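Paternally-expressed gene 3 protein (Homo sapiens, PDB 4BHX) mediates homo- or heterodimerization through the SCAN domain that forms this chain, acts in p53-linked neuronal apoptosis and, with TRAF2, activates NF-kappa-B. Local coordinates at residues 11-16 / 36-41. Residues are numbered along the deposited sequence; the frame is centred on the assembly and turned at random.
Sequences QRFRNL and LDWLQP. With EDO (1,2-ethanediol), chain K; EDO (1,2-ethanediol), chain M.
Trp38, Phe13 and Arg14 join the first two helices of the all-helical SCAN domain: segment 11-16 closes helix 6-15, and segment 36-41 carries the last turn of helix 24-39 into the turn that follows. The closest pair of CA atoms, Phe13 CA and Trp38 CA, is 7.9 Å apart, and the two aromatic side chains fill this gap. Each points its CB toward the opposite helix and sets CG anti to its own backbone N (chi1 174° for Phe13). The rings meet obliquely, with planes at 38° and the Phe13 ring centroid 5.9 Å from that of the Trp38 six-membered ring. Phe13 CD2 makes the closest approach, 3.7 Å from Trp38 CE3.

His10, one turn before Arg14, stacks on the Trp38 ring, while Leu39 CD2 lies over the centre of one indole face. Arg14 bends at chi2 and brings NH2 to the Trp38 edge, near the indole plane, with the guanidinium turned 70° to the ring. Its charge is met by a salt bridge from NH2 to Glu56 of helix 46-61, which ties a third helix to this junction. The same NH2 stands 4.0 Å from Trp38 CH2, and Phe13 CE2 sits 3.4 Å above the guanidinium plane of Arg14, offset toward its rim.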
ATOM      1  N   GLN A  11       0.740   6.530   0.873  1.00 14.07           N
ATOM      2  CA  GLN A  11      -0.338   7.449   0.514  1.00 14.79           C
ATOM      3  C   GLN A  11       0.202   8.657  -0.248  1.00 14.67           C
ATOM      4  O   GLN A  11      -0.404   9.077  -1.269  1.00 13.57           O
ATOM      5  CB  GLN A  11      -1.142   7.867   1.766  1.00 19.87           C
ATOM      6  CG  GLN A  11      -1.955   6.696   2.310  1.00 25.24           C
ATOM      7  CD  GLN A  11      -2.455   6.871   3.751  1.00 35.16           C
ATOM      8  OE1 GLN A  11      -2.644   7.998   4.213  1.00 37.65           O
ATOM      9  NE2 GLN A  11      -2.758   5.739   4.438  1.00 39.78           N
ATOM     10  N   ARG A  12       1.329   9.241   0.176  1.00 11.78           N
ATOM     11  CA  ARG A  12       1.840  10.372  -0.574  1.00 11.88           C
ATOM     12  C   ARG A  12       2.222   9.975  -2.052  1.00 11.46           C
ATOM     13  O   ARG A  12       2.024  10.773  -2.975  1.00 10.63           O
ATOM     14  CB  ARG A  12       3.055  11.016   0.072  1.00 14.38           C
ATOM     15  CG  ARG A  12       2.872  11.532   1.493  1.00 17.31           C
ATOM     16  CD  ARG A  12       1.982  12.750   1.550  1.00 19.94           C
ATOM     17  NE  ARG A  12       0.598  12.611   1.126  0.50 20.37           N
ATOM     18  CZ  ARG A  12      -0.418  12.162   1.860  0.50 21.78           C
ATOM     19  NH1 ARG A  12      -0.256  11.687   3.101  0.50 22.13           N
ATOM     20  NH2 ARG A  12      -1.633  12.155   1.303  0.50 20.39           N
ATOM     21  N   PHE A  13       2.829   8.809  -2.201  1.00 10.97           N
ATOM     22  CA  PHE A  13       3.236   8.302  -3.513  1.00 11.35           C
ATOM     23  C   PHE A  13       2.014   8.225  -4.445  1.00 12.94           C
ATOM     24  O   PHE A  13       2.051   8.679  -5.600  1.00 13.84           O
ATOM     25  CB  PHE A  13       3.904   6.923  -3.311  1.00 10.82           C
ATOM     26  CG  PHE A  13       4.247   6.189  -4.618  1.00 10.31           C
ATOM     27  CD1 PHE A  13       5.102   6.769  -5.569  1.00 10.53           C
ATOM     28  CD2 PHE A  13       3.674   4.939  -4.910  1.00 10.03           C
ATOM     29  CE1 PHE A  13       5.374   6.072  -6.773  1.00  9.91           C
ATOM     30  CE2 PHE A  13       3.998   4.228  -6.115  1.00  9.96           C
ATOM     31  CZ  PHE A  13       4.831   4.830  -7.038  1.00  9.21           C
ATOM     32  N   ARG A  14       0.946   7.622  -3.953  1.00 12.68           N
ATOM     33  CA  ARG A  14      -0.288   7.468  -4.703  1.00 13.01           C
ATOM     34  C   ARG A  14      -1.061   8.770  -4.930  1.00 13.82           C
ATOM     35  O   ARG A  14      -1.810   8.859  -5.908  1.00 14.98           O
ATOM     36  CB  ARG A  14      -1.165   6.472  -3.993  1.00 13.26           C
ATOM     37  CG  ARG A  14      -0.719   5.033  -4.005  1.00 13.29           C
ATOM     38  CD  ARG A  14      -0.550   4.508  -5.427  1.00 13.19           C
ATOM     39  NE  ARG A  14      -0.067   3.104  -5.455  1.00 12.26           N
ATOM     40  CZ  ARG A  14       0.673   2.576  -6.442  1.00 12.29           C
ATOM     41  NH1 ARG A  14       1.055   3.306  -7.489  1.00 12.77           N
ATOM     42  NH2 ARG A  14       1.064   1.334  -6.362  1.00 13.77           N
ATOM     43  N   ASN A  15      -0.912   9.768  -4.055  1.00 14.71           N
ATOM     44  CA  ASN A  15      -1.739  10.976  -4.119  1.00 16.02           C
ATOM     45  C   ASN A  15      -1.018  12.156  -4.678  1.00 14.29           C
ATOM     46  O   ASN A  15      -1.622  13.153  -4.931  1.00 14.97           O
ATOM     47  CB  ASN A  15      -2.309  11.415  -2.731  1.00 19.14           C
ATOM     48  CG  ASN A  15      -3.054  10.331  -1.983  1.00 23.00           C
ATOM     49  OD1 ASN A  15      -3.291  10.475  -0.758  1.00 30.13           O
ATOM     50  ND2 ASN A  15      -3.453   9.302  -2.647  1.00 22.33           N
ATOM     51  N   LEU A  16       0.270  12.056  -4.945  1.00 15.55           N
ATOM     52  CA  LEU A  16       1.007  13.153  -5.559  1.00 16.18           C
ATOM     53  C   LEU A  16       0.398  13.512  -6.899  1.00 16.56           C
ATOM     54  O   LEU A  16       0.003  12.639  -7.610  1.00 16.24           O
ATOM     55  CB  LEU A  16       2.443  12.749  -5.820  1.00 17.11           C
ATOM     56  CG  LEU A  16       3.309  13.897  -6.260  1.00 18.86           C
ATOM     57  CD1 LEU A  16       3.739  14.649  -5.032  1.00 22.59           C
ATOM     58  CD2 LEU A  16       4.516  13.487  -7.031  1.00 20.86           C
ATOM     59  N   LEU A  36      10.322   4.770  -2.648  1.00 12.67           N
ATOM     60  CA  LEU A  36      11.402   4.142  -1.831  1.00 12.27           C
ATOM     61  C   LEU A  36      11.170   4.224  -0.295  1.00 11.83           C
ATOM     62  O   LEU A  36      11.502   3.285   0.441  1.00 11.66           O
ATOM     63  CB  LEU A  36      12.729   4.782  -2.175  1.00 13.33           C
ATOM     64  CG  LEU A  36      13.337   4.597  -3.580  1.00 14.88           C
ATOM     65  CD1 LEU A  36      14.615   5.425  -3.840  1.00 18.32           C
ATOM     66  CD2 LEU A  36      13.585   3.165  -3.768  1.00 15.92           C
ATOM     67  N   ASP A  37      10.598   5.334   0.165  1.00 12.06           N
ATOM     68  CA  ASP A  37      10.233   5.518   1.576  1.00 13.04           C
ATOM     69  C   ASP A  37       9.014   4.710   1.960  1.00 13.21           C
ATOM     70  O   ASP A  37       8.861   4.346   3.093  1.00 13.67           O
ATOM     71  CB  ASP A  37      10.035   7.012   1.898  1.00 13.41           C
ATOM     72  CG  ASP A  37      11.385   7.776   2.037  1.00 15.68           C
ATOM     73  OD1 ASP A  37      12.392   7.158   2.462  1.00 18.82           O
ATOM     74  OD2 ASP A  37      11.432   8.931   1.638  1.00 13.69           O
ATOM     75  N   TRP A  38       8.179   4.308   0.988  1.00 12.72           N
ATOM     76  CA  TRP A  38       7.153   3.352   1.256  1.00 11.28           C
ATOM     77  C   TRP A  38       7.709   1.945   1.288  1.00 12.55           C
ATOM     78  O   TRP A  38       7.509   1.192   2.277  1.00 12.50           O
ATOM     79  CB  TRP A  38       6.038   3.473   0.167  1.00 12.22           C
ATOM     80  CG  TRP A  38       5.072   2.339   0.140  1.00 11.77           C
ATOM     81  CD1 TRP A  38       4.564   1.615   1.205  1.00 12.53           C
ATOM     82  CD2 TRP A  38       4.372   1.866  -1.042  1.00 13.25           C
ATOM     83  NE1 TRP A  38       3.629   0.665   0.716  1.00 14.39           N
ATOM     84  CE2 TRP A  38       3.517   0.808  -0.651  1.00 12.58           C
ATOM     85  CE3 TRP A  38       4.385   2.263  -2.396  1.00 12.95           C
ATOM     86  CZ2 TRP A  38       2.704   0.152  -1.563  1.00 15.11           C
ATOM     87  CZ3 TRP A  38       3.608   1.565  -3.295  1.00 14.93           C
ATOM     88  CH2 TRP A  38       2.767   0.543  -2.882  1.00 13.96           C
ATOM     89  N   LEU A  39       8.398   1.522   0.224  1.00 12.59           N
ATOM     90  CA  LEU A  39       8.677   0.095   0.076  1.00 13.86           C
ATOM     91  C   LEU A  39       9.986  -0.338   0.754  1.00 14.46           C
ATOM     92  O   LEU A  39      10.163  -1.505   1.023  1.00 14.71           O
ATOM     93  CB  LEU A  39       8.667  -0.249  -1.415  1.00 14.89           C
ATOM     94  CG  LEU A  39       7.291  -0.229  -2.063  1.00 15.08           C
ATOM     95  CD1 LEU A  39       7.401  -0.478  -3.544  1.00 16.39           C
ATOM     96  CD2 LEU A  39       6.396  -1.310  -1.446  1.00 15.52           C
ATOM     97  N   GLN A  40      10.872   0.619   1.055  1.00 15.67           N
ATOM     98  CA  GLN A  40      12.195   0.389   1.720  1.00 16.19           C
ATOM     99  C   GLN A  40      12.922  -0.843   1.189  1.00 16.28           C
ATOM    100  O   GLN A  40      13.179  -1.793   1.938  1.00 15.89           O
ATOM    101  CB  GLN A  40      11.997   0.254   3.248  1.00 16.56           C
ATOM    102  CG  GLN A  40      11.237   1.408   3.882  1.00 20.00           C
ATOM    103  CD  GLN A  40      11.178   1.348   5.397  1.00 21.91           C
ATOM    104  OE1 GLN A  40      10.261   0.804   5.997  1.00 23.36           O
ATOM    105  NE2 GLN A  40      12.153   1.942   6.014  1.00 26.40           N
ATOM    106  N   PRO A  41      13.208  -0.884  -0.111  1.00 17.22           N
ATOM    107  CA  PRO A  41      13.753  -2.096  -0.707  1.00 18.70           C
ATOM    108  C   PRO A  41      15.045  -2.579  -0.044  1.00 19.77           C
ATOM    109  O   PRO A  41      15.358  -3.740  -0.159  1.00 18.99           O
ATOM    110  CB  PRO A  41      14.056  -1.688  -2.190  1.00 18.56           C
ATOM    111  CG  PRO A  41      14.169  -0.167  -2.135  1.00 19.30           C
ATOM    112  CD  PRO A  41      13.160   0.237  -1.071  1.00 17.82           C
TER
HETATM  113  C1  EDO K1099      -1.586   7.016   7.718  1.00 47.98           C
HETATM  114  O1  EDO K1099      -1.454   7.859   6.556  1.00 48.47           O
HETATM  115  C2  EDO K1099      -0.237   6.984   8.396  1.00 43.70           C
HETATM  116  O2  EDO K1099       0.040   8.318   8.879  1.00 43.73           O
HETATM  117  C1  EDO M1101       1.041  17.176  -5.264  1.00 40.78           C
HETATM  118  O1  EDO M1101       2.041  18.215  -5.541  1.00 49.44           O
HETATM  119  C2  EDO M1101       0.452  17.158  -3.847  1.00 47.97           C
HETATM  120  O2  EDO M1101      -0.601  16.164  -3.701  1.00 45.81           O